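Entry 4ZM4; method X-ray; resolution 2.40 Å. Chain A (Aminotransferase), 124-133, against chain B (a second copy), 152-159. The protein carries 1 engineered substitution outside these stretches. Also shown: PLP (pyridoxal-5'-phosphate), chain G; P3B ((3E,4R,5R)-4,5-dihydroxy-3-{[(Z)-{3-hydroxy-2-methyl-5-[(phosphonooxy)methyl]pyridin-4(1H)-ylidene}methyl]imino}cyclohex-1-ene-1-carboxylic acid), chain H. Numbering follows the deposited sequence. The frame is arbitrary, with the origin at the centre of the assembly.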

ATOM      1  N   THR A 124       2.064  -6.883   1.606  1.00 15.50           N
ATOM      2  CA  THR A 124       0.732  -7.414   1.438  1.00 16.04           C
ATOM      3  C   THR A 124       0.265  -7.273  -0.026  1.00 16.69           C
ATOM      4  O   THR A 124      -0.158  -8.277  -0.654  1.00 18.12           O
ATOM      5  CB  THR A 124      -0.249  -6.748   2.399  1.00 16.42           C
ATOM      6  OG1 THR A 124       0.030  -7.179   3.744  1.00 16.35           O
ATOM      7  CG2 THR A 124      -1.701  -7.075   2.036  1.00 15.53           C
ATOM      8  N   GLU A 125       0.420  -6.085  -0.579  1.00 15.66           N
ATOM      9  CA  GLU A 125       0.128  -5.844  -2.010  1.00 16.03           C
ATOM     10  C   GLU A 125       1.004  -6.680  -2.952  1.00 14.80           C
ATOM     11  O   GLU A 125       0.494  -7.288  -3.908  1.00 12.75           O
ATOM     12  CB  GLU A 125       0.278  -4.342  -2.380  1.00 15.85           C
ATOM     13  CG  GLU A 125      -0.803  -3.417  -1.836  1.00 16.59           C
ATOM     14  CD  GLU A 125      -0.628  -1.974  -2.288  1.00 16.99           C
ATOM     15  OE1 GLU A 125       0.469  -1.614  -2.761  1.00 15.55           O
ATOM     16  OE2 GLU A 125      -1.604  -1.215  -2.160  1.00 16.00           O
ATOM     17  N   ALA A 126       2.318  -6.673  -2.702  1.00 14.07           N
ATOM     18  CA  ALA A 126       3.242  -7.396  -3.548  1.00 13.74           C
ATOM     19  C   ALA A 126       2.933  -8.913  -3.572  1.00 14.01           C
ATOM     20  O   ALA A 126       2.968  -9.516  -4.625  1.00 15.30           O
ATOM     21  CB  ALA A 126       4.657  -7.158  -3.109  1.00 13.85           C
ATOM     22  N   VAL A 127       2.642  -9.497  -2.413  1.00 13.75           N
ATOM     23  CA  VAL A 127       2.236 -10.884  -2.292  1.00 13.49           C
ATOM     24  C   VAL A 127       0.952 -11.147  -3.105  1.00 14.48           C
ATOM     25  O   VAL A 127       0.896 -12.120  -3.873  1.00 15.20           O
ATOM     26  CB  VAL A 127       2.114 -11.287  -0.792  1.00 13.77           C
ATOM     27  CG1 VAL A 127       1.305 -12.573  -0.595  1.00 13.81           C
ATOM     28  CG2 VAL A 127       3.494 -11.442  -0.144  1.00 13.86           C
ATOM     29  N   ALA A 128      -0.062 -10.313  -2.942  1.00 14.25           N
ATOM     30  CA  ALA A 128      -1.321 -10.622  -3.577  1.00 15.89           C
ATOM     31  C   ALA A 128      -1.146 -10.681  -5.069  1.00 15.81           C
ATOM     32  O   ALA A 128      -1.655 -11.591  -5.698  1.00 15.22           O
ATOM     33  CB  ALA A 128      -2.442  -9.623  -3.179  1.00 16.48           C
ATOM     34  N   SER A 129      -0.456  -9.693  -5.646  1.00 16.94           N
ATOM     35  CA  SER A 129      -0.252  -9.668  -7.095  1.00 16.16           C
ATOM     36  C   SER A 129       0.649 -10.820  -7.563  1.00 16.86           C
ATOM     37  O   SER A 129       0.416 -11.364  -8.630  1.00 16.18           O
ATOM     38  CB  SER A 129       0.249  -8.347  -7.572  1.00 16.77           C
ATOM     39  OG  SER A 129      -0.823  -7.402  -7.593  1.00 18.79           O
ATOM     40  N   ALA A 130       1.632 -11.204  -6.743  1.00 16.95           N
ATOM     41  CA  ALA A 130       2.521 -12.308  -7.054  1.00 16.62           C
ATOM     42  C   ALA A 130       1.758 -13.624  -7.146  1.00 17.71           C
ATOM     43  O   ALA A 130       2.017 -14.452  -8.036  1.00 16.56           O
ATOM     44  CB  ALA A 130       3.625 -12.406  -6.021  1.00 16.33           C
ATOM     45  N   LEU A 131       0.831 -13.822  -6.201  1.00 17.82           N
ATOM     46  CA  LEU A 131       0.033 -15.048  -6.178  1.00 16.44           C
ATOM     47  C   LEU A 131      -0.900 -15.049  -7.357  1.00 16.30           C
ATOM     48  O   LEU A 131      -1.083 -16.094  -8.011  1.00 16.50           O
ATOM     49  CB  LEU A 131      -0.714 -15.234  -4.853  1.00 15.13           C
ATOM     50  CG  LEU A 131       0.226 -15.506  -3.665  1.00 14.85           C
ATOM     51  CD1 LEU A 131      -0.580 -15.650  -2.386  1.00 15.11           C
ATOM     52  CD2 LEU A 131       1.091 -16.745  -3.874  1.00 15.65           C
ATOM     53  N   ARG A 132      -1.483 -13.899  -7.659  1.00 15.61           N
ATOM     54  CA  ARG A 132      -2.320 -13.792  -8.853  1.00 14.89           C
ATOM     55  C   ARG A 132      -1.496 -14.096 -10.123  1.00 14.18           C
ATOM     56  O   ARG A 132      -1.969 -14.807 -11.016  1.00 15.50           O
ATOM     57  CB  ARG A 132      -2.962 -12.424  -8.970  1.00 14.66           C
ATOM     58  CG  ARG A 132      -4.172 -12.222  -8.085  1.00 14.00           C
ATOM     59  CD  ARG A 132      -4.767 -10.860  -8.364  1.00 14.61           C
ATOM     60  NE  ARG A 132      -5.800 -10.543  -7.401  1.00 14.54           N
ATOM     61  CZ  ARG A 132      -6.332  -9.335  -7.214  1.00 14.45           C
ATOM     62  NH1 ARG A 132      -5.954  -8.285  -7.949  1.00 15.33           N
ATOM     63  NH2 ARG A 132      -7.291  -9.175  -6.314  1.00 13.65           N
ATOM     64  N   LEU A 133      -0.271 -13.606 -10.196  1.00 13.48           N
ATOM     65  CA  LEU A 133       0.579 -13.880 -11.350  1.00 12.84           C
ATOM     66  C   LEU A 133       0.767 -15.400 -11.508  1.00 13.62           C
ATOM     67  O   LEU A 133       0.727 -15.899 -12.607  1.00 14.23           O
ATOM     68  CB  LEU A 133       1.937 -13.181 -11.205  1.00 12.62           C
ATOM     69  CG  LEU A 133       2.982 -13.375 -12.320  1.00 12.94           C
ATOM     70  CD1 LEU A 133       2.429 -12.914 -13.660  1.00 12.56           C
ATOM     71  CD2 LEU A 133       4.273 -12.614 -12.009  1.00 13.04           C
TER
ATOM     72  N   GLY B 152     -10.165   0.089  -5.960  1.00 13.97           N
ATOM     73  CA  GLY B 152      -8.867  -0.543  -5.828  1.00 14.13           C
ATOM     74  C   GLY B 152      -8.962  -1.962  -6.324  1.00 14.39           C
ATOM     75  O   GLY B 152      -9.989  -2.368  -6.860  1.00 14.55           O
ATOM     76  N   TRP B 153      -7.903  -2.730  -6.108  1.00 14.13           N
ATOM     77  CA  TRP B 153      -7.760  -4.019  -6.775  1.00 13.81           C
ATOM     78  C   TRP B 153      -7.807  -5.203  -5.827  1.00 13.97           C
ATOM     79  O   TRP B 153      -7.372  -6.305  -6.190  1.00 13.03           O
ATOM     80  CB  TRP B 153      -6.457  -4.031  -7.585  1.00 13.42           C
ATOM     81  CG  TRP B 153      -5.231  -3.505  -6.879  1.00 12.77           C
ATOM     82  CD1 TRP B 153      -4.863  -2.217  -6.722  1.00 13.23           C
ATOM     83  CD2 TRP B 153      -4.212  -4.283  -6.249  1.00 12.57           C
ATOM     84  NE1 TRP B 153      -3.679  -2.127  -6.009  1.00 12.34           N
ATOM     85  CE2 TRP B 153      -3.252  -3.396  -5.737  1.00 12.54           C
ATOM     86  CE3 TRP B 153      -4.009  -5.654  -6.105  1.00 12.70           C
ATOM     87  CZ2 TRP B 153      -2.102  -3.829  -5.105  1.00 12.55           C
ATOM     88  CZ3 TRP B 153      -2.899  -6.076  -5.488  1.00 12.78           C
ATOM     89  CH2 TRP B 153      -1.948  -5.171  -4.976  1.00 12.74           C
ATOM     90  N   SER B 154      -8.344  -5.000  -4.618  1.00 14.15           N
ATOM     91  CA  SER B 154      -8.465  -6.124  -3.665  1.00 14.62           C
ATOM     92  C   SER B 154      -9.419  -7.166  -4.220  1.00 15.69           C
ATOM     93  O   SER B 154     -10.281  -6.881  -5.056  1.00 15.16           O
ATOM     94  CB  SER B 154      -8.875  -5.682  -2.253  1.00 13.94           C
ATOM     95  OG  SER B 154     -10.168  -5.065  -2.257  1.00 14.15           O
ATOM     96  N   GLU B 155      -9.263  -8.381  -3.703  1.00 17.23           N
ATOM     97  CA  GLU B 155      -9.888  -9.570  -4.248  1.00 18.39           C
ATOM     98  C   GLU B 155     -11.438  -9.521  -4.333  1.00 17.46           C
ATOM     99  O   GLU B 155     -11.980  -9.983  -5.323  1.00 16.85           O
ATOM    100  CB  GLU B 155      -9.427 -10.793  -3.429  1.00 19.27           C
ATOM    101  CG  GLU B 155      -9.623 -12.123  -4.155  1.00 19.67           C
ATOM    102  CD  GLU B 155      -8.520 -12.440  -5.155  1.00 20.39           C
ATOM    103  OE1 GLU B 155      -8.555 -13.514  -5.767  1.00 22.21           O
ATOM    104  OE2 GLU B 155      -7.596 -11.620  -5.295  1.00 20.09           O
ATOM    105  N   THR B 156     -12.124  -8.921  -3.347  1.00 16.08           N
ATOM    106  CA  THR B 156     -13.608  -8.886  -3.332  1.00 16.36           C
ATOM    107  C   THR B 156     -14.241  -7.723  -4.100  1.00 16.85           C
ATOM    108  O   THR B 156     -15.458  -7.727  -4.329  1.00 18.43           O
ATOM    109  CB  THR B 156     -14.226  -8.978  -1.885  1.00 18.00           C
ATOM    110  OG1 THR B 156     -14.183  -7.716  -1.217  1.00 16.88           O
ATOM    111  CG2 THR B 156     -13.460 -10.019  -1.006  1.00 17.68           C
ATOM    112  N   VAL B 157     -13.447  -6.768  -4.592  1.00 17.20           N
ATOM    113  CA  VAL B 157     -14.009  -5.638  -5.367  1.00 17.30           C
ATOM    114  C   VAL B 157     -13.492  -5.430  -6.794  1.00 17.53           C
ATOM    115  O   VAL B 157     -14.087  -4.674  -7.544  1.00 14.90           O
ATOM    116  CB  VAL B 157     -13.851  -4.292  -4.650  1.00 18.88           C
ATOM    117  CG1 VAL B 157     -14.529  -4.364  -3.302  1.00 20.63           C
ATOM    118  CG2 VAL B 157     -12.374  -3.911  -4.489  1.00 19.10           C
ATOM    119  N   LEU B 158     -12.398  -6.092  -7.184  1.00 19.04           N
ATOM    120  CA  LEU B 158     -11.822  -5.847  -8.523  1.00 20.08           C
ATOM    121  C   LEU B 158     -12.681  -6.387  -9.672  1.00 21.33           C
ATOM    122  O   LEU B 158     -12.641  -7.578  -9.981  1.00 22.15           O
ATOM    123  CB  LEU B 158     -10.416  -6.403  -8.617  1.00 19.90           C
ATOM    124  CG  LEU B 158      -9.707  -6.195  -9.939  1.00 20.51           C
ATOM    125  CD1 LEU B 158      -9.758  -4.734 -10.393  1.00 21.21           C
ATOM    126  CD2 LEU B 158      -8.265  -6.683  -9.833  1.00 19.98           C
ATOM    127  N   ARG B 159     -13.480  -5.492 -10.250  1.00 22.05           N
ATOM    128  CA  ARG B 159     -14.312  -5.763 -11.426  1.00 22.77           C
ATOM    129  C   ARG B 159     -13.631  -5.227 -12.701  1.00 23.46           C
ATOM    130  O   ARG B 159     -12.712  -4.411 -12.636  1.00 24.07           O
ATOM    131  CB  ARG B 159     -15.701  -5.084 -11.307  1.00 23.88           C
ATOM    132  CG  ARG B 159     -16.710  -5.732 -10.357  1.00 24.98           C
ATOM    133  CD  ARG B 159     -16.916  -5.044  -8.993  1.00 26.26           C
ATOM    134  NE  ARG B 159     -17.200  -3.619  -9.090  1.00 26.96           N
ATOM    135  CZ  ARG B 159     -16.499  -2.585  -8.638  1.00 27.03           C
ATOM    136  NH1 ARG B 159     -15.356  -2.692  -7.996  1.00 30.00           N
ATOM    137  NH2 ARG B 159     -16.948  -1.391  -8.865  1.00 25.06           N
TER
HETATM  138  N1  PLP G 501       5.723 -10.844   4.345  1.00 19.82           N
HETATM  139  C2  PLP G 501       6.389 -11.055   5.487  1.00 20.24           C
HETATM  140  C2A PLP G 501       7.382 -12.160   5.482  1.00 22.28           C
HETATM  141  C3  PLP G 501       6.173 -10.197   6.680  1.00 22.01           C
HETATM  142  O3  PLP G 501       6.872 -10.418   7.833  1.00 22.76           O
HETATM  143  C4  PLP G 501       5.176  -9.084   6.588  1.00 22.04           C
HETATM  144  C4A PLP G 501       4.850  -8.292   7.812  1.00 23.97           C
HETATM  145  O4A PLP G 501       5.178  -8.734   8.954  1.00 26.85           O
HETATM  146  C5  PLP G 501       4.508  -8.975   5.247  1.00 19.43           C
HETATM  147  C6  PLP G 501       4.811  -9.877   4.226  1.00 19.47           C
HETATM  148  C5A PLP G 501       3.476  -7.945   4.894  1.00 18.35           C
HETATM  149  O4P PLP G 501       4.068  -6.708   4.418  1.00 16.05           O
HETATM  150  P   PLP G 501       3.292  -5.363   4.919  1.00 16.65           P
HETATM  151  O1P PLP G 501       1.893  -5.555   4.285  1.00 16.33           O
HETATM  152  O2P PLP G 501       4.084  -4.202   4.365  1.00 15.70           O
HETATM  153  O3P PLP G 501       3.170  -5.437   6.424  1.00 15.01           O
HETATM  154  OAH P3B H 501      -4.808   1.501  -4.548  1.00 14.68           O
HETATM  155  PBA P3B H 501      -4.767   3.071  -4.767  1.00 15.23           P
HETATM  156  OAI P3B H 501      -4.288   3.218  -6.180  1.00 14.22           O
HETATM  157  OAC P3B H 501      -3.833   3.799  -3.813  1.00 16.44           O
HETATM  158  OAQ P3B H 501      -6.385   3.469  -4.625  1.00 14.93           O
HETATM  159  CAM P3B H 501      -7.456   2.634  -5.174  1.00 14.96           C
HETATM  160  CAV P3B H 501      -8.519   3.467  -5.421  1.00 15.18           C
HETATM  161  CAL P3B H 501      -9.567   3.442  -4.512  1.00 13.73           C
HETATM  162  NAP P3B H 501     -10.634   4.308  -4.713  1.00 13.84           N
HETATM  163  CAU P3B H 501     -10.652   5.183  -5.775  1.00 13.30           C
HETATM  164  CAA P3B H 501     -11.721   6.012  -5.986  1.00 13.01           C
HETATM  165  CAW P3B H 501      -9.669   5.180  -6.661  1.00 13.23           C
HETATM  166  OAE P3B H 501      -9.749   6.062  -7.683  1.00 13.91           O
HETATM  167  CAX P3B H 501      -8.544   4.364  -6.524  1.00 16.63           C
HETATM  168  CAJ P3B H 501      -7.497   4.383  -7.511  1.00 20.22           C
HETATM  169  NAO P3B H 501      -7.629   5.075  -8.693  1.00 24.96           N
HETATM  170  CAT P3B H 501      -6.692   5.009  -9.692  1.00 33.34           C
HETATM  171  CAK P3B H 501      -5.587   4.114  -9.737  1.00 33.36           C
HETATM  172  CAS P3B H 501      -4.700   4.017 -10.805  1.00 31.90           C
HETATM  173  CAR P3B H 501      -3.586   3.158 -10.779  1.00 30.86           C
HETATM  174  OAD P3B H 501      -2.736   3.146 -11.683  1.00 31.04           O
HETATM  175  OAB P3B H 501      -3.429   2.326  -9.919  1.00 28.77           O
HETATM  176  CAN P3B H 501      -4.691   4.930 -11.785  1.00 34.43           C
HETATM  177  CAY P3B H 501      -5.752   6.042 -11.788  1.00 35.22           C
HETATM  178  OAF P3B H 501      -6.104   6.131 -13.182  1.00 40.25           O
HETATM  179  CAZ P3B H 501      -6.999   5.823 -10.838  1.00 35.14           C
HETATM  180  OAG P3B H 501      -7.784   7.021 -10.488  1.00 31.64           O
HETATM  181  O   HOH W   1      -2.466  -0.075  -4.290  1.00 16.74           O

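The contact is carried by two large side chains, Arg A132 from a helix of chain A and Trp B153 from an irregular segment of chain B; the CA-to-CB bonds of both point toward the opposing stretch, and they account for most of the 332 Å² buried.

Arg A132 supplies every direct hydrogen bond across the contact. Its chi1 is m, while chi2 and chi3 are t, so the chain extends from the helix and delivers the guanidinium edge-on to two acceptors. Glu B155 OE2 receives Arg A132 NH2 at 2.7 Å (N-H...O angle 154°) and Arg A132 NE at 3.0 Å (139°), a salt bridge in which one carboxylate oxygen serves two donors. Trp B153 O accepts from both Arg A132 NH2 (2.9 Å, 145°) and Arg A132 NH1 (3.0 Å, 139°). All three guanidinium nitrogens therefore have partners, and the charge is matched within a buried site. Glu B155 reaches it although its CA-to-CB bond points sideways: chi1 t and chi2 p bring the carboxylate nearer, and OE1 is bonded elsewhere in the structure. Leu B158 CD2 adds packing 3.4 Å from Arg A132 NH1.

The indole reaches the helix with its CH2 and CZ3 atoms. Trp B153 CH2 is 3.4 Å from Glu A125 O, which approaches the ring edge but already accepts the helical bond from Ser A129 N at 3.1 Å. Ala A128 CB, 4.3 Å from Trp B153 CZ3, gives a small apolar surface, and Ser A129 OG, bonded elsewhere, sits 3.2 Å from the same CZ3.

The indole NH is satisfied through solvent. Water 1 accepts from Trp B153 NE1 at 2.9 Å and donates to Glu A125 OE2 at 2.6 Å and to P3B OAH at 2.8 Å, thereby linking both chains to the ligand phosphate.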